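Side-chain contacts in ketol-acid reductoisomerase (NAD(+)) (PDB 4XDY), which catalyses the magnesium-dependent methyl migration and NADH-linked reduction of (S)-2-acetolactate to (R)-2,3-dihydroxy-isovalerate in branched-chain amino acid biosynthesis: residues M22-Q27 with K62-E67; D29-C34 with M176-A181. All coordinates share one frame; numbering follows the deposited sequence.

Contact 1: residues M22-Q27 with K62-E67; sequences MGYGAQ and KEDGFE. With NAI (1,4-dihydronicotinamide adenine dinucleotide), chain E.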
ATOM      1  N   MET A  22       9.461  25.612 -12.287  1.00 22.21           N
ATOM      2  CA  MET A  22       9.674  25.174 -13.650  1.00 23.40           C
ATOM      3  C   MET A  22       9.109  23.754 -13.849  1.00 22.02           C
ATOM      4  O   MET A  22       9.629  22.809 -13.297  1.00 20.92           O
ATOM      5  CB  MET A  22      11.125  25.205 -14.016  1.00 22.31           C
ATOM      6  CG  MET A  22      11.900  26.476 -13.596  1.00 27.89           C
ATOM      7  SD  MET A  22      11.081  27.916 -14.320  1.00 26.46           S
ATOM      8  CE  MET A  22      12.458  29.055 -14.252  1.00 28.96           C
ATOM      9  N   GLY A  23       8.137  23.621 -14.731  1.00 22.03           N
ATOM     10  CA  GLY A  23       7.408  22.354 -14.922  1.00 22.21           C
ATOM     11  C   GLY A  23       6.221  22.180 -14.076  1.00 21.85           C
ATOM     12  O   GLY A  23       6.347  22.045 -12.868  1.00 25.73           O
ATOM     13  N   TYR A  24       5.023  22.108 -14.655  1.00 22.25           N
ATOM     14  CA  TYR A  24       3.837  21.910 -13.916  1.00 22.30           C
ATOM     15  C   TYR A  24       3.302  20.509 -14.095  1.00 23.19           C
ATOM     16  O   TYR A  24       2.167  20.373 -14.525  1.00 24.63           O
ATOM     17  CB  TYR A  24       2.750  22.951 -14.367  1.00 23.88           C
ATOM     18  CG  TYR A  24       1.564  23.195 -13.501  1.00 22.22           C
ATOM     19  CD1 TYR A  24       1.639  23.981 -12.366  1.00 21.92           C
ATOM     20  CD2 TYR A  24       0.305  22.732 -13.862  1.00 23.21           C
ATOM     21  CE1 TYR A  24       0.553  24.239 -11.570  1.00 23.72           C
ATOM     22  CE2 TYR A  24      -0.817  22.988 -13.071  1.00 25.78           C
ATOM     23  CZ  TYR A  24      -0.701  23.793 -11.930  1.00 25.97           C
ATOM     24  OH  TYR A  24      -1.755  24.056 -11.096  1.00 25.03           O
ATOM     25  N   GLY A  25       4.057  19.479 -13.679  1.00 23.95           N
ATOM     26  CA  GLY A  25       3.667  18.084 -13.766  1.00 24.14           C
ATOM     27  C   GLY A  25       3.389  17.550 -12.372  1.00 23.52           C
ATOM     28  O   GLY A  25       2.814  18.250 -11.545  1.00 21.50           O
ATOM     29  N   ALA A  26       3.728  16.290 -12.095  1.00 21.66           N
ATOM     30  CA  ALA A  26       3.223  15.676 -10.830  1.00 22.03           C
ATOM     31  C   ALA A  26       3.686  16.530  -9.640  1.00 18.83           C
ATOM     32  O   ALA A  26       2.888  16.859  -8.749  1.00 20.43           O
ATOM     33  CB  ALA A  26       3.800  14.266 -10.694  1.00 23.62           C
ATOM     34  N   GLN A  27       4.975  16.851  -9.611  1.00 19.40           N
ATOM     35  CA  GLN A  27       5.536  17.638  -8.520  1.00 18.73           C
ATOM     36  C   GLN A  27       5.251  19.164  -8.644  1.00 22.30           C
ATOM     37  O   GLN A  27       4.913  19.787  -7.652  1.00 20.92           O
ATOM     38  CB  GLN A  27       7.020  17.370  -8.353  1.00 20.97           C
ATOM     39  CG  GLN A  27       7.335  16.021  -7.668  1.00 21.30           C
ATOM     40  CD  GLN A  27       6.755  15.850  -6.276  1.00 20.94           C
ATOM     41  OE1 GLN A  27       6.386  14.728  -5.864  1.00 22.84           O
ATOM     42  NE2 GLN A  27       6.679  16.913  -5.559  1.00 18.38           N
ATOM     43  N   LYS A  62      -2.500  27.763 -16.319  1.00 33.14           N
ATOM     44  CA  LYS A  62      -3.353  29.014 -16.591  1.00 35.99           C
ATOM     45  C   LYS A  62      -4.728  28.911 -15.948  1.00 33.29           C
ATOM     46  O   LYS A  62      -5.138  29.750 -15.135  1.00 32.68           O
ATOM     47  CB  LYS A  62      -3.467  29.256 -18.078  1.00 38.82           C
ATOM     48  CG  LYS A  62      -2.232  29.810 -18.735  1.00 44.08           C
ATOM     49  CD  LYS A  62      -2.618  30.632 -19.964  1.00 54.75           C
ATOM     50  CE  LYS A  62      -1.392  31.247 -20.624  1.00 62.81           C
ATOM     51  NZ  LYS A  62      -0.787  32.385 -19.847  1.00 63.05           N
ATOM     52  N   GLU A  63      -5.353  27.767 -16.184  1.00 32.12           N
ATOM     53  CA  GLU A  63      -6.624  27.383 -15.640  1.00 36.35           C
ATOM     54  C   GLU A  63      -6.681  27.311 -14.141  1.00 42.00           C
ATOM     55  O   GLU A  63      -7.714  27.604 -13.551  1.00 39.34           O
ATOM     56  CB  GLU A  63      -6.896  26.041 -16.255  1.00 46.64           C
ATOM     57  CG  GLU A  63      -8.279  25.500 -16.103  1.00 58.79           C
ATOM     58  CD  GLU A  63      -8.414  24.305 -17.005  1.00 67.93           C
ATOM     59  OE1 GLU A  63      -8.159  24.448 -18.235  1.00 64.29           O
ATOM     60  OE2 GLU A  63      -8.711  23.224 -16.468  1.00 79.63           O
ATOM     61  N   ASP A  64      -5.567  26.928 -13.495  1.00 34.86           N
ATOM     62  CA  ASP A  64      -5.517  26.792 -12.038  1.00 37.12           C
ATOM     63  C   ASP A  64      -5.185  28.146 -11.390  1.00 34.81           C
ATOM     64  O   ASP A  64      -5.018  28.238 -10.158  1.00 35.54           O
ATOM     65  CB  ASP A  64      -4.456  25.700 -11.676  1.00 34.06           C
ATOM     66  CG  ASP A  64      -4.889  24.315 -12.060  1.00 37.19           C
ATOM     67  OD1 ASP A  64      -6.115  24.133 -12.293  1.00 35.97           O
ATOM     68  OD2 ASP A  64      -4.048  23.359 -12.098  1.00 31.81           O
ATOM     69  N   GLY A  65      -5.048  29.187 -12.227  1.00 34.56           N
ATOM     70  CA  GLY A  65      -4.971  30.547 -11.763  1.00 38.01           C
ATOM     71  C   GLY A  65      -3.575  31.058 -11.546  1.00 36.44           C
ATOM     72  O   GLY A  65      -3.408  32.009 -10.863  1.00 37.21           O
ATOM     73  N   PHE A  66      -2.558  30.439 -12.138  1.00 34.14           N
ATOM     74  CA  PHE A  66      -1.194  30.936 -12.018  1.00 33.82           C
ATOM     75  C   PHE A  66      -0.814  31.903 -13.098  1.00 33.49           C
ATOM     76  O   PHE A  66      -1.294  31.799 -14.203  1.00 32.73           O
ATOM     77  CB  PHE A  66      -0.226  29.724 -12.084  1.00 32.04           C
ATOM     78  CG  PHE A  66      -0.274  28.905 -10.878  1.00 27.76           C
ATOM     79  CD1 PHE A  66       0.557  29.206  -9.800  1.00 28.50           C
ATOM     80  CD2 PHE A  66      -1.154  27.877 -10.773  1.00 29.56           C
ATOM     81  CE1 PHE A  66       0.475  28.467  -8.618  1.00 31.08           C
ATOM     82  CE2 PHE A  66      -1.238  27.143  -9.602  1.00 32.10           C
ATOM     83  CZ  PHE A  66      -0.411  27.418  -8.542  1.00 27.74           C
ATOM     84  N   GLU A  67       0.132  32.779 -12.801  1.00 32.26           N
ATOM     85  CA  GLU A  67       0.893  33.400 -13.856  1.00 32.61           C
ATOM     86  C   GLU A  67       1.844  32.393 -14.514  1.00 33.90           C
ATOM     87  O   GLU A  67       2.676  31.795 -13.827  1.00 32.50           O
ATOM     88  CB  GLU A  67       1.658  34.606 -13.335  1.00 33.50           C
ATOM     89  CG  GLU A  67       2.622  35.162 -14.349  1.00 38.45           C
ATOM     90  CD  GLU A  67       3.309  36.466 -13.933  1.00 47.24           C
ATOM     91  OE1 GLU A  67       3.413  36.763 -12.719  1.00 45.41           O
ATOM     92  OE2 GLU A  67       3.761  37.182 -14.857  1.00 42.96           O
TER
HETATM   93  PA  NAI E 403       7.087  15.597 -15.019  1.00 22.31           P
HETATM   94  O1A NAI E 403       7.590  14.386 -15.819  1.00 23.40           O
HETATM   95  O2A NAI E 403       5.738  15.587 -14.445  1.00 22.92           O
HETATM   96  O5B NAI E 403       7.453  16.879 -15.925  1.00 24.26           O
HETATM   97  C5B NAI E 403       7.007  18.204 -15.519  1.00 24.35           C
HETATM   98  C4B NAI E 403       6.529  18.974 -16.788  1.00 25.09           C
HETATM   99  O4B NAI E 403       7.704  19.175 -17.566  1.00 24.90           O
HETATM  100  C3B NAI E 403       5.533  18.268 -17.745  1.00 23.72           C
HETATM  101  O3B NAI E 403       4.235  18.347 -17.155  1.00 25.97           O
HETATM  102  C2B NAI E 403       5.737  19.032 -19.036  1.00 27.28           C
HETATM  103  O2B NAI E 403       4.858  20.159 -19.036  1.00 26.19           O
HETATM  104  C1B NAI E 403       7.214  19.481 -18.897  1.00 29.12           C
HETATM  105  N9A NAI E 403       8.063  18.789 -19.853  1.00 27.03           N
HETATM  106  C8A NAI E 403       8.019  17.407 -20.067  1.00 27.60           C
HETATM  107  N7A NAI E 403       8.907  17.087 -21.000  1.00 26.31           N
HETATM  108  C5A NAI E 403       9.488  18.246 -21.406  1.00 26.91           C
HETATM  109  C6A NAI E 403      10.482  18.604 -22.400  1.00 26.53           C
HETATM  110  N6A NAI E 403      11.059  17.682 -23.184  1.00 31.57           N
HETATM  111  N1A NAI E 403      10.885  19.897 -22.520  1.00 29.96           N
HETATM  112  C2A NAI E 403      10.313  20.863 -21.771  1.00 27.80           C
HETATM  113  N3A NAI E 403       9.401  20.644 -20.841  1.00 26.65           N
HETATM  114  C4A NAI E 403       8.940  19.357 -20.628  1.00 26.83           C
HETATM  115  O3  NAI E 403       8.209  15.822 -13.775  1.00 22.54           O
HETATM  116  PN  NAI E 403       8.023  15.149 -12.264  1.00 23.26           P
HETATM  117  O1N NAI E 403       7.810  13.653 -12.383  1.00 23.02           O
HETATM  118  O2N NAI E 403       7.014  15.971 -11.580  1.00 19.33           O
HETATM  119  O5D NAI E 403       9.533  15.321 -11.822  1.00 21.81           O
HETATM  120  C5D NAI E 403      10.001  16.650 -11.414  1.00 22.16           C
HETATM  121  C4D NAI E 403      11.238  16.542 -10.452  1.00 21.21           C
HETATM  122  O4D NAI E 403      10.663  16.039  -9.229  1.00 21.51           O
HETATM  123  C3D NAI E 403      12.299  15.530 -10.839  1.00 20.57           C
HETATM  124  O3D NAI E 403      13.589  15.988 -10.416  1.00 19.39           O
HETATM  125  C2D NAI E 403      11.939  14.232 -10.079  1.00 20.24           C
HETATM  126  O2D NAI E 403      13.000  13.307  -9.854  1.00 19.19           O
HETATM  127  C1D NAI E 403      11.393  14.827  -8.798  1.00 23.42           C
HETATM  128  N1N NAI E 403      10.457  14.040  -7.987  1.00 20.72           N
HETATM  129  C2N NAI E 403       9.330  13.579  -8.570  1.00 23.74           C
HETATM  130  C3N NAI E 403       8.422  12.873  -7.863  1.00 20.94           C
HETATM  131  C7N NAI E 403       7.192  12.492  -8.488  1.00 23.75           C
HETATM  132  O7N NAI E 403       6.968  12.368  -9.732  1.00 27.39           O
HETATM  133  N7N NAI E 403       6.174  12.499  -7.665  1.00 20.89           N
HETATM  134  C4N NAI E 403       8.677  12.641  -6.457  1.00 24.08           C
HETATM  135  C5N NAI E 403       9.771  13.346  -5.861  1.00 24.25           C
HETATM  136  C6N NAI E 403      10.646  13.999  -6.671  1.00 22.46           C
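Y24 reaches from the glycine-rich turn of the Rossmann fold to D64 and F66, which lie just past the end of helix 56-63. The turn follows strand 18-22 and leads into helix 26-37, with G23 and G25 fitting the GxGxxG pattern of dinucleotide-binding domains. Its backbone amides serve the cofactor: A26 N donates to NAI O2A (3.2 Å) and Q27 N to NAI O2N (3.0 Å). A side chain on G25 would clash with that first phosphate oxygen.

The CG of Y24 stands anti to the backbone N (chi1 -163°), which carries the phenol away from the dinucleotide and toward 62-67. There Y24 OH donates to D64 OD2 at 2.6 Å, a short bond that enters at the edge of the tyrosine ring, in its plane, and uses the anti lone pair of the carboxylate oxygen. The same D64 OD2 forms a salt bridge with K60, so the phenol and an ammonium group share one oxygen. G65, with positive phi, closes helix 56-63 in a Schellman motif and lets the chain turn so that F66 also points back at the tyrosine.

The two rings form an offset edge-to-face pair, the edge of Y24 directed at the face of F66, with centroids 5.6 Å apart and planes at 64°. An alanine in place of Y24 is likely to leave D64 without its phenolic donor and F66 without the tyrosine edge against its face, opening a gap between the glycine-rich turn and the end of helix 56-63. On the cofactor side, Q27 CG packs 3.3 Å from NAI C3N, while Q27 OE1 accepts a weak hydrogen bond from NAI N7N at 2.9 Å.

Contact 2: residues D29-C34 with M176-A181; sequences DAQANC and MHWTKA
C34 and M176 mark the closest backbone approach, their CA atoms 5.3 Å apart, where helical residues 29-34 pass the loop 176-181 that follows helix 165-175. H177, with positive phi, ends that helix in a Schellman motif, and the chain then turns on toward strand 183-185.

Most of the meeting is made by M176 and Q31. The methionine chain runs extended through CG and then bends at its last torsion (chi3 -69°), bringing SD alongside the glutamine: SD lies 3.7 Å from Q31 CB and 3.5 Å from Q31 NE2. Nearer the backbone, M176 CG packs on C34 CB at 4.2 Å, an apolar touch. The methionine also lies against the indole of W178 within its own segment, with M176 CE 3.4 Å above the ring plane and offset toward the rim.

Helix 26-37 is the first helix of the Rossmann fold, the one that starts at the cofactor's pyrophosphate, and the contact joins its middle turns to a loop more than 140 residues further along the chain. W178 meets Q31 with the benzo side of its indole: CZ2 comes within 3.8 Å of Q31 CD, and Q31 OE1 sits at the ring edge, in its plane. The amide is turned 81° from the indole, almost perpendicular. Both ends of this amide are engaged by other residues: Q31 OE1 accepts from S111 OG and, more weakly, from NE2 of the cofactor-binding Q27, while Q31 NE2, the atom beside M176 SD, has a weak hydrogen bond with H82 NE2.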
ATOM      1  N   ASP A  29       2.845  20.788 -10.132  1.00 21.61           N
ATOM      2  CA  ASP A  29       1.425  21.041  -9.858  1.00 22.18           C
ATOM      3  C   ASP A  29       1.148  20.975  -8.330  1.00 25.11           C
ATOM      4  O   ASP A  29       0.651  21.961  -7.698  1.00 23.05           O
ATOM      5  CB  ASP A  29       0.543  20.125 -10.741  1.00 25.38           C
ATOM      6  CG  ASP A  29      -0.948  20.402 -10.639  1.00 25.40           C
ATOM      7  OD1 ASP A  29      -1.467  20.978  -9.635  1.00 26.01           O
ATOM      8  OD2 ASP A  29      -1.685  19.952 -11.537  1.00 27.51           O
ATOM      9  N   ALA A  30       1.581  19.884  -7.681  1.00 22.44           N
ATOM     10  CA  ALA A  30       1.395  19.764  -6.238  1.00 22.04           C
ATOM     11  C   ALA A  30       2.094  20.877  -5.489  1.00 21.59           C
ATOM     12  O   ALA A  30       1.470  21.506  -4.600  1.00 22.53           O
ATOM     13  CB  ALA A  30       1.936  18.427  -5.761  1.00 23.28           C
ATOM     14  N   GLN A  31       3.363  21.087  -5.791  1.00 21.24           N
ATOM     15  CA  GLN A  31       4.181  22.010  -4.998  1.00 21.28           C
ATOM     16  C   GLN A  31       3.696  23.475  -5.208  1.00 22.86           C
ATOM     17  O   GLN A  31       3.557  24.246  -4.241  1.00 23.33           O
ATOM     18  CB  GLN A  31       5.646  21.888  -5.239  1.00 21.77           C
ATOM     19  CG  GLN A  31       6.147  20.526  -4.758  1.00 22.31           C
ATOM     20  CD  GLN A  31       7.668  20.371  -4.702  1.00 22.64           C
ATOM     21  OE1 GLN A  31       8.236  19.311  -5.017  1.00 23.83           O
ATOM     22  NE2 GLN A  31       8.311  21.405  -4.385  1.00 19.06           N
ATOM     23  N   ALA A  32       3.492  23.834  -6.440  1.00 21.62           N
ATOM     24  CA  ALA A  32       2.945  25.158  -6.746  1.00 23.54           C
ATOM     25  C   ALA A  32       1.641  25.490  -6.018  1.00 26.07           C
ATOM     26  O   ALA A  32       1.479  26.603  -5.478  1.00 26.74           O
ATOM     27  CB  ALA A  32       2.842  25.354  -8.263  1.00 25.19           C
ATOM     28  N   ASN A  33       0.713  24.553  -5.976  1.00 25.43           N
ATOM     29  CA  ASN A  33      -0.534  24.786  -5.337  1.00 27.02           C
ATOM     30  C   ASN A  33      -0.451  24.778  -3.844  1.00 28.70           C
ATOM     31  O   ASN A  33      -1.167  25.526  -3.193  1.00 27.73           O
ATOM     32  CB  ASN A  33      -1.573  23.804  -5.820  1.00 25.93           C
ATOM     33  CG  ASN A  33      -2.121  24.195  -7.196  1.00 27.90           C
ATOM     34  OD1 ASN A  33      -2.926  25.126  -7.286  1.00 26.41           O
ATOM     35  ND2 ASN A  33      -1.608  23.579  -8.282  1.00 24.88           N
ATOM     36  N   CYS A  34       0.444  23.967  -3.254  1.00 23.39           N
ATOM     37  CA  CYS A  34       0.598  24.016  -1.804  1.00 24.03           C
ATOM     38  C   CYS A  34       1.240  25.359  -1.390  1.00 24.70           C
ATOM     39  O   CYS A  34       0.838  25.945  -0.373  1.00 25.61           O
ATOM     40  CB  CYS A  34       1.412  22.803  -1.279  1.00 24.39           C
ATOM     41  SG  CYS A  34       0.545  21.229  -1.559  1.00 25.44           S
ATOM     42  N   MET A 176       4.955  24.155   2.527  1.00 24.62           N
ATOM     43  CA  MET A 176       4.286  22.968   1.888  1.00 22.84           C
ATOM     44  C   MET A 176       3.789  21.946   2.859  1.00 23.08           C
ATOM     45  O   MET A 176       3.159  20.951   2.460  1.00 24.70           O
ATOM     46  CB  MET A 176       5.206  22.338   0.813  1.00 22.47           C
ATOM     47  CG  MET A 176       5.432  23.271  -0.340  1.00 23.28           C
ATOM     48  SD  MET A 176       6.381  22.673  -1.740  1.00 22.54           S
ATOM     49  CE  MET A 176       8.015  22.554  -1.016  1.00 22.49           C
ATOM     50  N   HIS A 177       3.969  22.213   4.163  1.00 22.82           N
ATOM     51  CA  HIS A 177       3.443  21.381   5.256  1.00 24.45           C
ATOM     52  C   HIS A 177       4.107  19.994   5.402  1.00 22.70           C
ATOM     53  O   HIS A 177       3.584  19.089   6.096  1.00 23.91           O
ATOM     54  CB  HIS A 177       1.928  21.234   5.177  1.00 26.33           C
ATOM     55  CG  HIS A 177       1.159  22.533   5.320  1.00 26.48           C
ATOM     56  ND1 HIS A 177      -0.211  22.560   5.434  1.00 28.57           N
ATOM     57  CD2 HIS A 177       1.563  23.827   5.361  1.00 28.06           C
ATOM     58  CE1 HIS A 177      -0.622  23.822   5.541  1.00 29.42           C
ATOM     59  NE2 HIS A 177       0.423  24.611   5.443  1.00 27.06           N
ATOM     60  N   TRP A 178       5.262  19.830   4.777  1.00 23.14           N
ATOM     61  CA  TRP A 178       5.992  18.552   4.865  1.00 19.98           C
ATOM     62  C   TRP A 178       6.521  18.371   6.288  1.00 21.55           C
ATOM     63  O   TRP A 178       6.706  17.288   6.751  1.00 21.93           O
ATOM     64  CB  TRP A 178       7.175  18.516   3.912  1.00 18.96           C
ATOM     65  CG  TRP A 178       6.867  18.618   2.418  1.00 18.94           C
ATOM     66  CD1 TRP A 178       5.643  18.723   1.823  1.00 20.42           C
ATOM     67  CD2 TRP A 178       7.825  18.743   1.379  1.00 19.13           C
ATOM     68  NE1 TRP A 178       5.770  18.920   0.467  1.00 19.15           N
ATOM     69  CE2 TRP A 178       7.095  18.913   0.155  1.00 21.11           C
ATOM     70  CE3 TRP A 178       9.205  18.745   1.337  1.00 20.33           C
ATOM     71  CZ2 TRP A 178       7.738  19.103  -1.070  1.00 21.32           C
ATOM     72  CZ3 TRP A 178       9.824  18.919   0.127  1.00 21.07           C
ATOM     73  CH2 TRP A 178       9.080  19.088  -1.049  1.00 22.24           C
ATOM     74  N   THR A 179       6.760  19.495   6.973  1.00 23.57           N
ATOM     75  CA  THR A 179       7.169  19.464   8.381  1.00 23.72           C
ATOM     76  C   THR A 179       6.153  18.833   9.291  1.00 24.27           C
ATOM     77  O   THR A 179       6.522  18.368  10.382  1.00 24.58           O
ATOM     78  CB  THR A 179       7.462  20.941   8.865  1.00 25.98           C
ATOM     79  OG1 THR A 179       6.436  21.813   8.386  1.00 23.88           O
ATOM     80  CG2 THR A 179       8.731  21.396   8.350  1.00 26.53           C
ATOM     81  N   LYS A 180       4.880  18.738   8.872  1.00 23.38           N
ATOM     82  CA  LYS A 180       3.923  18.029   9.674  1.00 26.18           C
ATOM     83  C   LYS A 180       4.231  16.525   9.790  1.00 23.46           C
ATOM     84  O   LYS A 180       3.943  15.857  10.806  1.00 24.97           O
ATOM     85  CB  LYS A 180       2.508  18.304   9.224  1.00 26.02           C
ATOM     86  CG  LYS A 180       2.147  19.785   9.326  1.00 26.47           C
ATOM     87  CD  LYS A 180       0.702  19.978   8.994  1.00 27.11           C
ATOM     88  CE  LYS A 180       0.372  21.427   8.771  1.00 29.91           C
ATOM     89  NZ  LYS A 180       0.510  22.162  10.048  1.00 29.53           N
ATOM     90  N   ALA A 181       4.815  15.964   8.735  1.00 23.65           N
ATOM     91  CA  ALA A 181       5.279  14.583   8.794  1.00 25.24           C
ATOM     92  C   ALA A 181       6.720  14.542   9.301  1.00 23.01           C
ATOM     93  O   ALA A 181       7.082  13.662  10.094  1.00 25.99           O
ATOM     94  CB  ALA A 181       5.200  13.956   7.367  1.00 24.22           C
TER

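Both contacts belong to the N-terminal Rossmann domain and centre on helix 26-37: contact 1 uses the turn leading into it, contact 2 the helix itself. Their centres lie 14 Å apart. Along the chain the segments alternate, 22-27, 29-34, 62-67 and 176-181, so the turn is joined to the residues just after helix 56-63, and the helix to the loop before strand 183-185. The contacts touch directly, Y24 OH lying 2.9 Å from N33 ND2 in a probable hydrogen bond, while F66 CE2 packs near N33 OD1. The helix that receives the cofactor's pyrophosphate is thus tied to both early and late parts of the domain.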